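Local coordinates for putative transcriptional regulator protein, LacI family (Rhizobium etli, PDB 3MIZ) that probably acts as a transcriptional repressor that binds regulatory DNA sequences and carries a domain with the periplasmic-binding-protein fold, at residues M79-I83 / E112-Y116; E259-W263 / P275-V279; T189-K193 / A215-L221; P224-V230 / S288-F292. All coordinates share one frame; numbering follows the deposited sequence.

In the fold
None of the four contacts is fully buried. Interactions 1, 3 and 4 are partly buried, and interaction 2 is a surface contact although its centre is nearer the chain's centre than those of interactions 3 and 4. Interactions 1 and 2 lie on neighbouring strands of one sheet, 110-113 and 277-285, and touch through Glu112 and Arg278; both rely on an arginine, held by carboxylates in the first and laid flat on an indole in the second. Interactions 3 and 4, centres about 14 Å apart, gather round the outer end of the other lobe: 189-193 and 215-221 join two helices by aliphatic packing, whereas 224-230 and 288-292 fasten the last modelled residues to an edge strand by backbone and serine hydrogen bonds.

Interaction 1 of 4, residues M79-I83 / E112-Y116; sequences MYRRI and EPDDY
Arg81 stretches across to Glu112 and Asp115 and completes a salt-bridge network beside a crossover of the bilobal periplasmic-binding-protein fold, where strand 110-113 gives way to helix 115-127. Its CG lies opposite the backbone N (chi1 -156°), and the chain stays extended as far as NE, which carries the guanidinium over to the far segment. The two acids meet that flat group in different ways. Glu112 crosses the arginine side chain nearly at right angles, its carboxylate plane turned 89° from the guanidinium. The NE-H of Arg81 therefore stays in its own plane but comes down on OE2 of Glu112 from above the carboxylate, at 3.0 Å and 163°. Asp115 instead slides past the arginine in the opposite direction, with the planes much closer to parallel, and its OD2 offers the anti lone pair to NH1 of Arg81 at 2.9 Å. The other oxygen of Asp115 pairs with Arg149 of helix 144-160, so this carboxylate bridges two arginines. Over one guanidinium face lies the carbonyl of Pro113, whose O is 3.0 Å from NH1 of Arg81 but too poorly angled for a hydrogen bond. Putting a leucine at Arg81 would probably leave OE2 of Glu112 without its close cation and Asp115 with Arg149 alone of its two arginines. Asp114, the N-cap residue, caps Gln117 N through OD1 and joins the network through a water at the guanidinium edge. This water accepts from NH1 of Arg81 at 2.9 Å and from Tyr116 N at 3.1 Å, and donates to OD1 of Asp114 at 2.9 Å.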
loop_
_atom_site.group_PDB
_atom_site.type_symbol
_atom_site.label_atom_id
_atom_site.label_comp_id
_atom_site.label_asym_id
_atom_site.label_seq_id
_atom_site.Cartn_x
_atom_site.Cartn_y
_atom_site.Cartn_z
HETATM N N MSE A 79 12.452 -0.191 -2.933
HETATM C CA MSE A 79 11.236 -0.592 -2.225
HETATM C C MSE A 79 11.533 -1.640 -1.154
HETATM O O MSE A 79 10.923 -1.640 -0.083
HETATM C CB MSE A 79 10.201 -1.115 -3.219
HETATM C CG MSE A 79 9.571 -0.020 -4.054
HETATM SE SE MSE A 79 8.662 1.283 -2.930
HETATM C CE MSE A 79 10.008 2.694 -2.871
ATOM N N TYR A 80 12.450 -2.555 -1.450
ATOM C CA TYR A 80 12.844 -3.549 -0.460
ATOM C C TYR A 80 14.356 -3.506 -0.373
ATOM O O TYR A 80 15.028 -2.976 -1.261
ATOM C CB TYR A 80 12.355 -4.967 -0.814
ATOM C CG TYR A 80 12.546 -5.381 -2.249
ATOM C CD1 TYR A 80 11.502 -5.266 -3.169
ATOM C CD2 TYR A 80 13.762 -5.906 -2.689
ATOM C CE1 TYR A 80 11.661 -5.668 -4.494
ATOM C CE2 TYR A 80 13.931 -6.304 -4.010
ATOM C CZ TYR A 80 12.878 -6.186 -4.903
ATOM O OH TYR A 80 13.038 -6.609 -6.200
ATOM N N ARG A 81 14.899 -4.057 0.702
ATOM C CA ARG A 81 16.331 -4.020 0.897
ATOM C C ARG A 81 17.102 -4.719 -0.218
ATOM O O ARG A 81 16.841 -5.873 -0.543
ATOM C CB ARG A 81 16.667 -4.623 2.250
ATOM C CG ARG A 81 17.980 -4.152 2.798
ATOM C CD ARG A 81 18.142 -4.628 4.219
ATOM N NE ARG A 81 19.504 -4.437 4.686
ATOM C CZ ARG A 81 19.938 -4.842 5.870
ATOM N NH1 ARG A 81 19.104 -5.461 6.700
ATOM N NH2 ARG A 81 21.197 -4.634 6.218
ATOM N N ARG A 82 18.055 -4.002 -0.805
ATOM C CA ARG A 82 18.848 -4.539 -1.904
ATOM C C ARG A 82 20.308 -4.115 -1.796
ATOM O O ARG A 82 20.644 -3.154 -1.098
ATOM C CB ARG A 82 18.319 -4.017 -3.250
ATOM C CG ARG A 82 16.899 -4.410 -3.627
ATOM C CD ARG A 82 16.487 -3.704 -4.917
ATOM N NE ARG A 82 17.444 -3.964 -5.990
ATOM C CZ ARG A 82 17.543 -3.246 -7.105
ATOM N NH1 ARG A 82 16.739 -2.209 -7.312
ATOM N NH2 ARG A 82 18.463 -3.558 -8.014
ATOM N N ILE A 83 21.170 -4.853 -2.483
ATOM C CA ILE A 83 22.586 -4.527 -2.571
ATOM C C ILE A 83 22.714 -4.260 -4.070
ATOM O O ILE A 83 22.483 -5.162 -4.885
ATOM C CB ILE A 83 23.494 -5.712 -2.187
ATOM C CG1 ILE A 83 23.284 -6.091 -0.717
ATOM C CG2 ILE A 83 24.955 -5.326 -2.387
ATOM C CD1 ILE A 83 24.038 -7.357 -0.309
ATOM N N GLU A 112 20.271 1.841 6.030
ATOM C CA GLU A 112 19.328 0.731 5.924
ATOM C C GLU A 112 18.762 0.319 7.278
ATOM O O GLU A 112 19.319 0.656 8.325
ATOM C CB GLU A 112 20.034 -0.506 5.383
ATOM C CG GLU A 112 20.714 -0.384 4.034
ATOM C CD GLU A 112 21.652 -1.554 3.810
ATOM O OE1 GLU A 112 22.774 -1.523 4.361
ATOM O OE2 GLU A 112 21.264 -2.511 3.109
ATOM N N PRO A 113 17.668 -0.460 7.264
ATOM C CA PRO A 113 17.033 -0.945 8.493
ATOM C C PRO A 113 17.767 -2.228 8.877
ATOM O O PRO A 113 18.369 -2.882 8.015
ATOM C CB PRO A 113 15.599 -1.209 8.047
ATOM C CG PRO A 113 15.793 -1.736 6.667
ATOM C CD PRO A 113 16.839 -0.785 6.088
ATOM N N ASP A 114 17.719 -2.602 10.150
ATOM C CA ASP A 114 18.411 -3.801 10.602
ATOM C C ASP A 114 17.476 -5.010 10.723
ATOM O O ASP A 114 17.014 -5.337 11.816
ATOM C CB ASP A 114 19.069 -3.527 11.955
ATOM C CG ASP A 114 20.225 -4.458 12.241
ATOM O OD1 ASP A 114 20.196 -5.623 11.793
ATOM O OD2 ASP A 114 21.161 -4.018 12.941
ATOM N N ASP A 115 17.202 -5.665 9.597
ATOM C CA ASP A 115 16.343 -6.848 9.561
ATOM C C ASP A 115 16.796 -7.919 10.540
ATOM O O ASP A 115 15.985 -8.545 11.222
ATOM C CB ASP A 115 16.343 -7.449 8.155
ATOM C CG ASP A 115 15.608 -6.590 7.167
ATOM O OD1 ASP A 115 14.420 -6.862 6.917
ATOM O OD2 ASP A 115 16.214 -5.625 6.665
ATOM N N TYR A 116 18.099 -8.141 10.588
ATOM C CA TYR A 116 18.665 -9.153 11.464
ATOM C C TYR A 116 18.367 -8.853 12.935
ATOM O O TYR A 116 17.884 -9.720 13.675
ATOM C CB TYR A 116 20.179 -9.239 11.237
ATOM C CG TYR A 116 20.820 -10.432 11.906
ATOM C CD1 TYR A 116 20.902 -11.658 11.257
ATOM C CD2 TYR A 116 21.310 -10.343 13.206
ATOM C CE1 TYR A 116 21.456 -12.767 11.887
ATOM C CE2 TYR A 116 21.866 -11.445 13.842
ATOM C CZ TYR A 116 21.937 -12.651 13.179
ATOM O OH TYR A 116 22.484 -13.747 13.809
HETATM O O HOH W 1 20.329 -6.571 9.089
#

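Interaction 2 of 4, residues E259-W263 / P275-V279; sequences EGAKW and PGSRV
Trp263 of helix 253-268 carries the guanidinium of Arg278 flat on its indole, a cation-pi stack that ties this helix to strand 277-285, the middle strand of a three-stranded mixed sheet in the periplasmic-binding-protein-like fold. The two planes are only 6° apart. CZ of Arg278 sits 3.8 Å from the centroid of the five-membered ring of Trp263, 13° off its normal, so the charge lies squarely over the pi face. The side chains slide past each other in opposite directions, and the extended Arg278 chain keeps its aliphatic part on the same face: CD of Arg278 makes a CH-pi contact with the six-membered ring of Trp263, 3.9 Å from its centroid. Packing at the ring edge is of another kind. The carbonyl oxygen of Pro275 lies in the indole plane, 3.5 Å from CZ2 of Trp263, and O of Gly276 stands 3.8 Å from CH2 of that ring. Trp263 also rests on Ile111 of the neighbouring strand 110-113. With a serine in place of Trp263, Arg278 would probably lose the surface that holds it flat, its guanidinium would be less restrained, and a gap would open beside Pro275 and Gly276. Electrostatics are looser. OE1 of Glu259, one helical turn before Trp263, forms a long salt bridge of 3.9 Å with NH1 of Arg278. A water at the guanidinium edge bridges the pair: it accepts from NH1 of Arg278 at 3.0 Å and donates to both O and OE1 of Glu259, 2.8 Å from OE1.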
loop_
_atom_site.group_PDB
_atom_site.type_symbol
_atom_site.label_atom_id
_atom_site.label_comp_id
_atom_site.label_asym_id
_atom_site.label_seq_id
_atom_site.Cartn_x
_atom_site.Cartn_y
_atom_site.Cartn_z
ATOM N N GLU A 259 16.214 10.788 7.999
ATOM C CA GLU A 259 17.663 10.753 8.214
ATOM C C GLU A 259 18.421 10.824 6.892
ATOM O O GLU A 259 19.407 11.553 6.772
ATOM C CB GLU A 259 18.072 9.486 8.974
ATOM C CG GLU A 259 17.757 9.510 10.468
ATOM C CD GLU A 259 18.487 10.623 11.197
ATOM O OE1 GLU A 259 19.723 10.738 11.040
ATOM O OE2 GLU A 259 17.824 11.382 11.933
ATOM N N GLY A 260 17.963 10.060 5.905
ATOM C CA GLY A 260 18.611 10.057 4.605
ATOM C C GLY A 260 18.632 11.432 3.970
ATOM O O GLY A 260 19.649 11.851 3.416
ATOM N N ALA A 261 17.504 12.135 4.048
ATOM C CA ALA A 261 17.390 13.471 3.474
ATOM C C ALA A 261 18.351 14.452 4.149
ATOM O O ALA A 261 19.047 15.201 3.472
ATOM C CB ALA A 261 15.940 13.976 3.590
ATOM N N LYS A 262 18.393 14.442 5.478
ATOM C CA LYS A 262 19.289 15.343 6.200
ATOM C C LYS A 262 20.735 15.050 5.812
ATOM O O LYS A 262 21.528 15.964 5.568
ATOM C CB LYS A 262 19.126 15.184 7.714
ATOM C CG LYS A 262 20.021 16.134 8.501
ATOM C CD LYS A 262 19.992 15.868 9.992
ATOM C CE LYS A 262 20.981 16.784 10.710
ATOM N NZ LYS A 262 20.938 16.612 12.186
ATOM N N TRP A 263 21.066 13.766 5.756
ATOM C CA TRP A 263 22.404 13.329 5.398
ATOM C C TRP A 263 22.769 13.854 4.008
ATOM O O TRP A 263 23.874 14.364 3.801
ATOM C CB TRP A 263 22.464 11.800 5.436
ATOM C CG TRP A 263 23.834 11.228 5.618
ATOM C CD1 TRP A 263 24.985 11.912 5.899
ATOM C CD2 TRP A 263 24.194 9.841 5.573
ATOM N NE1 TRP A 263 26.037 11.036 6.034
ATOM C CE2 TRP A 263 25.579 9.758 5.839
ATOM C CE3 TRP A 263 23.479 8.661 5.336
ATOM C CZ2 TRP A 263 26.265 8.539 5.876
ATOM C CZ3 TRP A 263 24.162 7.445 5.372
ATOM C CH2 TRP A 263 25.542 7.397 5.641
ATOM N N PRO A 275 31.228 8.616 4.839
ATOM C CA PRO A 275 30.117 7.873 4.244
ATOM C C PRO A 275 29.849 6.573 4.983
ATOM O O PRO A 275 29.117 6.554 5.973
ATOM C CB PRO A 275 30.580 7.651 2.802
ATOM C CG PRO A 275 32.071 7.606 2.928
ATOM C CD PRO A 275 32.342 8.746 3.882
ATOM N N GLY A 276 30.446 5.488 4.510
ATOM C CA GLY A 276 30.233 4.214 5.163
ATOM C C GLY A 276 28.751 3.922 5.265
ATOM O O GLY A 276 27.919 4.638 4.698
ATOM N N SER A 277 28.416 2.876 6.009
ATOM C CA SER A 277 27.033 2.465 6.169
ATOM C C SER A 277 26.471 2.682 7.569
ATOM O O SER A 277 27.145 2.446 8.569
ATOM C CB SER A 277 26.899 0.988 5.793
ATOM O OG SER A 277 25.633 0.472 6.161
ATOM N N ARG A 278 25.230 3.150 7.621
ATOM C CA ARG A 278 24.530 3.356 8.883
ATOM C C ARG A 278 23.398 2.344 8.858
ATOM O O ARG A 278 22.771 2.138 7.816
ATOM C CB ARG A 278 23.910 4.750 8.965
ATOM C CG ARG A 278 24.882 5.901 9.085
ATOM C CD ARG A 278 24.095 7.191 9.119
ATOM N NE ARG A 278 24.934 8.363 9.317
ATOM C CZ ARG A 278 24.457 9.601 9.403
ATOM N NH1 ARG A 278 23.148 9.815 9.305
ATOM N NH2 ARG A 278 25.284 10.621 9.597
ATOM N N VAL A 279 23.140 1.695 9.985
ATOM C CA VAL A 279 22.047 0.743 10.034
ATOM C C VAL A 279 21.150 1.145 11.199
ATOM O O VAL A 279 21.597 1.208 12.344
ATOM C CB VAL A 279 22.555 -0.701 10.216
ATOM C CG1 VAL A 279 21.394 -1.669 10.114
ATOM C CG2 VAL A 279 23.589 -1.025 9.147
HETATM O O HOH W 2 21.061 11.967 8.946
#

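Interaction 3 of 4, residues T189-K193 / A215-L221; sequences TEMLK and AAMALGL
Leu192, near the end of helix 184-192, packs against a Schellman motif that closes helix 206-217. In this motif Gly220, with positive phi, is the C-prime residue: its N bonds to Met217 O, while Leu221 N returns to Ala216 O at 3.1 Å. The same Ala216 oxygen accepts Leu219 N, and the two donors come from opposite faces of its carbonyl plane. The turn thereby sets Leu219 and Leu221 round the Leu192 side chain. CD1 of Leu192 lies against CA of Ala216 at 3.7 Å, its CD2 meets CD1 of Leu221 at 4.0 Å, and its CB touches CD1 of Leu219 at 3.7 Å. That last methyl also reaches CG of Lys193, whose side chain crosses Leu219 at about a right angle. Where the helices come nearest, OG1 of Thr189 stands 3.7 Å from CB of Ala215, and a water donates to this OG1 and to Ala215 O; OG1 is also bonded to Phe185 O one turn back. Leu192 rests on Ile201 of strand 200-203, while Ala216 of helix 206-217 lies against Val227, just before strand 228-230; Met217 and Ala218 pack on Ala218 and Met217 of the second subunit.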
loop_
_atom_site.group_PDB
_atom_site.type_symbol
_atom_site.label_atom_id
_atom_site.label_comp_id
_atom_site.label_asym_id
_atom_site.label_seq_id
_atom_site.Cartn_x
_atom_site.Cartn_y
_atom_site.Cartn_z
ATOM N N THR A 189 -1.678 -23.773 7.511
ATOM C CA THR A 189 -2.666 -24.775 7.881
ATOM C C THR A 189 -1.978 -26.113 8.153
ATOM O O THR A 189 -2.249 -26.766 9.160
ATOM C CB THR A 189 -3.718 -24.933 6.773
ATOM O OG1 THR A 189 -4.501 -23.733 6.702
ATOM C CG2 THR A 189 -4.647 -26.114 7.069
ATOM N N GLU A 190 -1.079 -26.507 7.259
ATOM C CA GLU A 190 -0.339 -27.755 7.419
ATOM C C GLU A 190 0.460 -27.721 8.715
ATOM O O GLU A 190 0.480 -28.693 9.475
ATOM C CB GLU A 190 0.607 -27.957 6.230
ATOM C CG GLU A 190 1.376 -29.276 6.233
ATOM C CD GLU A 190 0.465 -30.493 6.290
ATOM O OE1 GLU A 190 -0.535 -30.533 5.537
ATOM O OE2 GLU A 190 0.755 -31.418 7.083
HETATM N N MSE A 191 1.108 -26.586 8.964
HETATM C CA MSE A 191 1.929 -26.389 10.150
HETATM C C MSE A 191 1.132 -26.498 11.449
HETATM O O MSE A 191 1.597 -27.070 12.438
HETATM C CB MSE A 191 2.596 -25.011 10.076
HETATM C CG MSE A 191 3.554 -24.697 11.199
HETATM SE SE MSE A 191 4.324 -22.922 10.983
HETATM C CE MSE A 191 5.504 -23.312 9.493
ATOM N N LEU A 192 -0.074 -25.945 11.442
ATOM C CA LEU A 192 -0.923 -25.957 12.628
ATOM C C LEU A 192 -1.657 -27.281 12.839
ATOM O O LEU A 192 -2.215 -27.528 13.913
ATOM C CB LEU A 192 -1.929 -24.811 12.543
ATOM C CG LEU A 192 -1.327 -23.411 12.720
ATOM C CD1 LEU A 192 -2.313 -22.336 12.253
ATOM C CD2 LEU A 192 -0.956 -23.211 14.185
ATOM N N LYS A 193 -1.664 -28.128 11.817
ATOM C CA LYS A 193 -2.332 -29.417 11.927
ATOM C C LYS A 193 -1.356 -30.499 12.365
ATOM O O LYS A 193 -1.749 -31.638 12.606
ATOM C CB LYS A 193 -2.990 -29.803 10.601
ATOM C CG LYS A 193 -4.267 -29.020 10.316
ATOM C CD LYS A 193 -5.066 -29.620 9.172
ATOM C CE LYS A 193 -4.312 -29.552 7.856
ATOM N NZ LYS A 193 -5.142 -30.057 6.724
ATOM N N ALA A 215 -5.876 -18.933 8.873
ATOM C CA ALA A 215 -5.576 -20.356 8.947
ATOM C C ALA A 215 -5.834 -20.871 10.371
ATOM O O ALA A 215 -6.459 -21.909 10.562
ATOM C CB ALA A 215 -4.124 -20.599 8.557
ATOM N N ALA A 216 -5.354 -20.137 11.367
ATOM C CA ALA A 216 -5.534 -20.546 12.759
ATOM C C ALA A 216 -7.001 -20.537 13.197
ATOM O O ALA A 216 -7.487 -21.511 13.784
ATOM C CB ALA A 216 -4.705 -19.652 13.675
HETATM N N MSE A 217 -7.704 -19.442 12.918
HETATM C CA MSE A 217 -9.111 -19.330 13.301
HETATM C C MSE A 217 -9.989 -20.350 12.580
HETATM O O MSE A 217 -10.979 -20.836 13.137
HETATM C CB MSE A 217 -9.623 -17.911 13.027
HETATM C CG MSE A 217 -8.921 -16.856 13.848
HETATM SE SE MSE A 217 -9.528 -15.063 13.443
HETATM C CE MSE A 217 -11.079 -15.025 14.617
ATOM N N ALA A 218 -9.621 -20.681 11.348
ATOM C CA ALA A 218 -10.380 -21.645 10.570
ATOM C C ALA A 218 -10.285 -23.040 11.186
ATOM O O ALA A 218 -11.065 -23.932 10.840
ATOM C CB ALA A 218 -9.874 -21.670 9.129
ATOM N N LEU A 219 -9.330 -23.224 12.093
ATOM C CA LEU A 219 -9.137 -24.509 12.765
ATOM C C LEU A 219 -9.641 -24.439 14.203
ATOM O O LEU A 219 -9.403 -25.349 14.998
ATOM C CB LEU A 219 -7.653 -24.904 12.767
ATOM C CG LEU A 219 -6.996 -25.237 11.425
ATOM C CD1 LEU A 219 -5.492 -25.397 11.630
ATOM C CD2 LEU A 219 -7.595 -26.512 10.852
ATOM N N GLY A 220 -10.322 -23.345 14.529
ATOM C CA GLY A 220 -10.864 -23.172 15.864
ATOM C C GLY A 220 -9.873 -22.696 16.906
ATOM O O GLY A 220 -10.182 -22.685 18.099
ATOM N N LEU A 221 -8.678 -22.303 16.478
ATOM C CA LEU A 221 -7.673 -21.829 17.423
ATOM C C LEU A 221 -7.859 -20.340 17.712
ATOM O O LEU A 221 -8.184 -19.565 16.812
ATOM C CB LEU A 221 -6.266 -22.077 16.869
ATOM C CG LEU A 221 -5.893 -23.551 16.660
ATOM C CD1 LEU A 221 -4.541 -23.659 15.967
ATOM C CD2 LEU A 221 -5.859 -24.256 18.010
HETATM O O HOH W 3 -6.713 -23.458 8.345
#

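Interaction 4 of 4, residues P224-V230 / S288-F292; sequences PQDVSIV and SSAAF
Peptide planes are the flat groups that meet between Ile229 and Ser289, and each carbonyl is approached differently. Ile229 N gives its hydrogen to Ser289 O at 3.0 Å from above that carbonyl plane, 36° out of it, and CA of Ser228 makes a C-H...O contact with the same oxygen at 3.4 Å. The Ile229 carbonyl, in contrast, is met almost head-on: OG of Ser289 donates to Ile229 O at 2.6 Å, with a C=O...donor angle of 176°. Ser289 can do this because its OG sits between the backbone N and the carbonyl carbon (chi1 60°), and Thr247 N is bonded to this hydroxyl as well. The Pro224 ring has its CB 3.8 Å from Ser288 O and 3.9 Å from the methyl CB of Ala291. Strand 228-230 is an outer strand of the five-stranded mixed sheet in one lobe of the periplasmic-binding-protein-like fold, paired on its inner side with strand 200-203. The last modelled residues run roughly in the reverse direction beside it without forming a regular strand. Here a side chain stands in for the backbone: OG of Ser228 accepts the N-H of Ala291 at 2.9 Å, nearly straight, and His131 NE2 is bonded to Ala291 O. The methyl CB of Ala290 lies 4.3 Å from CG1 of Val230, and both residues also touch helix 115-127.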
loop_
_atom_site.group_PDB
_atom_site.type_symbol
_atom_site.label_atom_id
_atom_site.label_comp_id
_atom_site.label_asym_id
_atom_site.label_seq_id
_atom_site.Cartn_x
_atom_site.Cartn_y
_atom_site.Cartn_z
ATOM N N PRO A 224 -3.929 -15.197 20.729
ATOM C CA PRO A 224 -3.053 -15.379 21.891
ATOM C C PRO A 224 -3.252 -16.682 22.684
ATOM O O PRO A 224 -2.291 -17.409 22.927
ATOM C CB PRO A 224 -3.322 -14.124 22.723
ATOM C CG PRO A 224 -4.748 -13.822 22.411
ATOM C CD PRO A 224 -4.815 -14.036 20.917
ATOM N N GLN A 225 -4.495 -16.986 23.050
ATOM C CA GLN A 225 -4.803 -18.177 23.848
ATOM C C GLN A 225 -4.263 -19.514 23.335
ATOM O O GLN A 225 -3.630 -20.257 24.082
ATOM C CB GLN A 225 -6.317 -18.306 24.045
ATOM C CG GLN A 225 -6.728 -19.439 24.989
ATOM C CD GLN A 225 -8.235 -19.667 25.023
ATOM O OE1 GLN A 225 -9.013 -18.736 25.246
ATOM N NE2 GLN A 225 -8.651 -20.912 24.803
ATOM N N ASP A 226 -4.518 -19.828 22.072
ATOM C CA ASP A 226 -4.071 -21.100 21.509
ATOM C C ASP A 226 -2.749 -21.044 20.734
ATOM O O ASP A 226 -1.983 -22.011 20.730
ATOM C CB ASP A 226 -5.194 -21.674 20.647
ATOM C CG ASP A 226 -6.425 -22.023 21.472
ATOM O OD1 ASP A 226 -7.544 -22.026 20.924
ATOM O OD2 ASP A 226 -6.262 -22.300 22.681
ATOM N N VAL A 227 -2.482 -19.917 20.077
ATOM C CA VAL A 227 -1.236 -19.760 19.330
ATOM C C VAL A 227 -0.875 -18.286 19.210
ATOM O O VAL A 227 -1.715 -17.467 18.856
ATOM C CB VAL A 227 -1.341 -20.372 17.912
ATOM C CG1 VAL A 227 -2.412 -19.648 17.098
ATOM C CG2 VAL A 227 0.016 -20.291 17.212
ATOM N N SER A 228 0.372 -17.947 19.522
ATOM C CA SER A 228 0.827 -16.565 19.423
ATOM C C SER A 228 1.305 -16.322 17.994
ATOM O O SER A 228 1.801 -17.235 17.340
ATOM C CB SER A 228 1.986 -16.305 20.389
ATOM O OG SER A 228 1.563 -16.354 21.744
ATOM N N ILE A 229 1.145 -15.097 17.508
ATOM C CA ILE A 229 1.587 -14.764 16.160
ATOM C C ILE A 229 2.243 -13.394 16.177
ATOM O O ILE A 229 1.712 -12.465 16.775
ATOM C CB ILE A 229 0.397 -14.741 15.172
ATOM C CG1 ILE A 229 -0.263 -16.129 15.118
ATOM C CG2 ILE A 229 0.882 -14.335 13.778
ATOM C CD1 ILE A 229 -1.518 -16.186 14.274
ATOM N N VAL A 230 3.414 -13.275 15.553
ATOM C CA VAL A 230 4.103 -11.994 15.471
ATOM C C VAL A 230 4.438 -11.783 13.991
ATOM O O VAL A 230 4.558 -12.747 13.239
ATOM C CB VAL A 230 5.405 -11.957 16.337
ATOM C CG1 VAL A 230 5.042 -12.157 17.823
ATOM C CG2 VAL A 230 6.387 -13.039 15.889
ATOM N N SER A 288 -1.006 -7.221 21.145
ATOM C CA SER A 288 -1.596 -8.316 21.923
ATOM C C SER A 288 -1.799 -9.663 21.228
ATOM O O SER A 288 -2.584 -10.496 21.693
ATOM C CB SER A 288 -2.928 -7.853 22.521
ATOM O OG SER A 288 -3.782 -7.350 21.509
ATOM N N SER A 289 -1.070 -9.894 20.141
ATOM C CA SER A 289 -1.188 -11.143 19.390
ATOM C C SER A 289 -0.329 -12.268 19.960
ATOM O O SER A 289 -0.323 -13.380 19.431
ATOM C CB SER A 289 -0.788 -10.910 17.935
ATOM O OG SER A 289 0.553 -10.464 17.875
ATOM N N ALA A 290 0.417 -11.978 21.019
ATOM C CA ALA A 290 1.254 -12.997 21.644
ATOM C C ALA A 290 0.977 -13.096 23.149
ATOM O O ALA A 290 0.717 -12.092 23.812
ATOM C CB ALA A 290 2.723 -12.688 21.405
ATOM N N ALA A 291 1.029 -14.319 23.670
ATOM C CA ALA A 291 0.798 -14.576 25.088
ATOM C C ALA A 291 1.877 -15.537 25.575
ATOM O O ALA A 291 2.576 -16.155 24.769
ATOM C CB ALA A 291 -0.585 -15.190 25.301
ATOM N N PHE A 292 2.009 -15.673 26.889
ATOM C CA PHE A 292 3.018 -16.559 27.439
ATOM C C PHE A 292 2.772 -18.012 27.036
ATOM O O PHE A 292 1.611 -18.358 26.739
ATOM C CB PHE A 292 3.052 -16.426 28.965
ATOM C CG PHE A 292 4.209 -17.124 29.598
ATOM C CD1 PHE A 292 4.123 -18.472 29.939
ATOM C CD2 PHE A 292 5.412 -16.454 29.793
ATOM C CE1 PHE A 292 5.226 -19.148 30.462
ATOM C CE2 PHE A 292 6.515 -17.114 30.311
ATOM C CZ PHE A 292 6.425 -18.466 30.647
#